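Side-chain contact in concanavalin B (Canavalia ensiformis, PDB 6CAF), which may act as a carbohydrate-binding protein of jack bean seeds and is a chitinase-like member of the glycosyl hydrolase 18 family: residues D125-L130 against Y172-V177. Numbering follows the deposited sequence. Where two conformers were deposited one is given.
Sequences DLAEYL and YQIKDV
Ala-127 and Glu-128 receive the end of one side chain, Ile-174, between two neighbouring helices. Ala-127 points its methyl toward the partner helix. Its CB lies 3.7 Å from Ile-174 CD1, an apolar contact between two methyl groups. The carbonyl O of Ala-127 is also 3.7 Å from CD1, so the methyl lies against backbone as well as side chain. Next comes Glu-128, at the more exposed margin. Its CG is anti to the carbonyl carbon (chi1 -74°), and the chain bends at chi2 (-72°). This carries the carboxylate over to Ile-174, where OE2 lies 3.3 Å from CD1 of Ile-174 and also touches its CG1. The two side chains cross at a slant. These are van der Waals contacts. The polar partner of OE2 is Lys-124, one turn earlier in the helix, which forms a salt bridge with it. Lys-124 and His-131 also touch the Ile-174 side chain. The two segments belong to helices 120-135 and 164-178, successive outer helices of the TIM barrel, with strand 150-154 between them in sequence. The nearest CA atoms across the two segments, those of Glu-128 and Ile-174, are 7.8 Å apart. No hydrogen bond joins the segments. The contact therefore rests on dispersion and burial of the isoleucine, touched by a carboxylate that is paired within its own helix.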
loop_
_atom_site.group_PDB
_atom_site.type_symbol
_atom_site.label_atom_id
_atom_site.label_comp_id
_atom_site.label_asym_id
_atom_site.label_seq_id
_atom_site.Cartn_x
_atom_site.Cartn_y
_atom_site.Cartn_z
ATOM N N ASP A 125 11.533 13.098 13.582
ATOM C CA ASP A 125 11.612 12.093 14.638
ATOM C C ASP A 125 10.997 10.766 14.132
ATOM O O ASP A 125 11.544 9.677 14.345
ATOM C CB ASP A 125 10.813 12.512 15.884
ATOM C CG ASP A 125 11.376 13.657 16.667
ATOM O OD1 ASP A 125 12.531 14.026 16.486
ATOM O OD2 ASP A 125 10.610 14.146 17.534
ATOM N N LEU A 126 9.824 10.840 13.509
ATOM C CA LEU A 126 9.134 9.658 13.048
ATOM C C LEU A 126 9.896 8.997 11.901
ATOM O O LEU A 126 9.985 7.765 11.842
ATOM C CB LEU A 126 7.697 10.017 12.647
ATOM C CG LEU A 126 6.812 8.854 12.237
ATOM C CD1 LEU A 126 6.633 7.843 13.342
ATOM C CD2 LEU A 126 5.465 9.347 11.731
ATOM N N ALA A 127 10.411 9.792 10.965
ATOM C CA ALA A 127 11.196 9.197 9.899
ATOM C C ALA A 127 12.391 8.434 10.460
ATOM O O ALA A 127 12.707 7.327 10.011
ATOM C CB ALA A 127 11.650 10.289 8.945
ATOM N N GLU A 128 13.069 9.020 11.435
ATOM C CA GLU A 128 14.193 8.358 12.073
ATOM C C GLU A 128 13.761 7.087 12.781
ATOM O O GLU A 128 14.432 6.058 12.700
ATOM C CB GLU A 128 14.898 9.304 13.052
ATOM C CG GLU A 128 15.729 10.382 12.345
ATOM C CD GLU A 128 16.989 9.845 11.706
ATOM O OE1 GLU A 128 17.676 8.994 12.362
ATOM O OE2 GLU A 128 17.382 10.288 10.610
ATOM N N TYR A 129 12.649 7.174 13.491
ATOM C CA TYR A 129 12.097 5.984 14.145
ATOM C C TYR A 129 11.836 4.862 13.138
ATOM O O TYR A 129 12.221 3.685 13.364
ATOM C CB TYR A 129 10.829 6.356 14.909
ATOM C CG TYR A 129 9.954 5.171 15.312
ATOM C CD1 TYR A 129 10.152 4.455 16.431
ATOM C CD2 TYR A 129 8.904 4.802 14.477
ATOM C CE1 TYR A 129 9.288 3.366 16.754
ATOM C CE2 TYR A 129 8.072 3.772 14.739
ATOM C CZ TYR A 129 8.228 3.050 15.865
ATOM O OH TYR A 129 7.262 2.012 15.950
ATOM N N LEU A 130 11.194 5.220 12.027
ATOM C CA LEU A 130 10.929 4.213 11.020
ATOM C C LEU A 130 12.220 3.599 10.490
ATOM O O LEU A 130 12.327 2.375 10.292
ATOM C CB LEU A 130 10.072 4.776 9.902
ATOM C CG LEU A 130 8.664 5.202 10.331
ATOM C CD1 LEU A 130 8.003 6.005 9.247
ATOM C CD2 LEU A 130 7.818 3.999 10.673
ATOM N N TYR A 172 12.798 10.398 2.559
ATOM C CA TYR A 172 13.537 10.464 1.335
ATOM C C TYR A 172 14.996 10.903 1.565
ATOM O O TYR A 172 15.941 10.362 0.998
ATOM C CB TYR A 172 12.830 11.421 0.384
ATOM C CG TYR A 172 13.477 11.347 -0.952
ATOM C CD1 TYR A 172 13.152 10.312 -1.846
ATOM C CD2 TYR A 172 14.384 12.226 -1.312
ATOM C CE1 TYR A 172 13.788 10.186 -3.054
ATOM C CE2 TYR A 172 15.045 12.135 -2.550
ATOM C CZ TYR A 172 14.719 11.111 -3.409
ATOM O OH TYR A 172 15.310 10.926 -4.632
ATOM N N GLN A 173 15.176 11.866 2.457
ATOM C CA GLN A 173 16.517 12.341 2.758
ATOM C C GLN A 173 17.349 11.265 3.454
ATOM O O GLN A 173 18.540 11.112 3.169
ATOM C CB GLN A 173 16.475 13.631 3.580
ATOM C CG GLN A 173 15.967 14.834 2.801
ATOM C CD GLN A 173 16.842 15.165 1.617
ATOM O OE1 GLN A 173 18.060 15.009 1.685
ATOM N NE2 GLN A 173 16.232 15.603 0.520
ATOM N N ILE A 174 16.741 10.517 4.356
ATOM C CA ILE A 174 17.413 9.426 5.050
ATOM C C ILE A 174 17.885 8.387 4.017
ATOM O O ILE A 174 18.966 7.808 4.163
ATOM C CB ILE A 174 16.491 8.805 6.146
ATOM C CG1 ILE A 174 16.384 9.730 7.346
ATOM C CG2 ILE A 174 17.006 7.430 6.574
ATOM C CD1 ILE A 174 15.204 9.371 8.253
ATOM N N LYS A 175 17.055 8.104 3.024
ATOM C CA LYS A 175 17.415 7.141 2.046
ATOM C C LYS A 175 18.695 7.595 1.363
ATOM O O LYS A 175 19.578 6.784 1.099
ATOM C CB LYS A 175 16.235 7.005 1.068
ATOM C CG LYS A 175 16.425 6.128 -0.126
ATOM C CD LYS A 175 15.048 6.103 -0.836
ATOM C CE LYS A 175 15.065 5.720 -2.291
ATOM N NZ LYS A 175 13.680 5.213 -2.592
ATOM N N ASP A 176 18.813 8.890 1.071
ATOM C CA ASP A 176 20.028 9.403 0.443
ATOM C C ASP A 176 21.223 9.391 1.404
ATOM O O ASP A 176 22.346 9.096 1.000
ATOM C CB ASP A 176 19.800 10.824 -0.100
ATOM C CG ASP A 176 20.822 11.218 -1.170
ATOM O OD1 ASP A 176 21.544 10.303 -1.667
ATOM O OD2 ASP A 176 20.921 12.436 -1.501
ATOM N N VAL A 177 20.990 9.713 2.673
ATOM C CA VAL A 177 22.085 9.688 3.644
ATOM C C VAL A 177 22.749 8.330 3.716
ATOM O O VAL A 177 23.984 8.208 3.694
ATOM C CB VAL A 177 21.562 10.076 5.057
ATOM C CG1 VAL A 177 22.575 9.748 6.151
ATOM C CG2 VAL A 177 21.222 11.556 5.048
#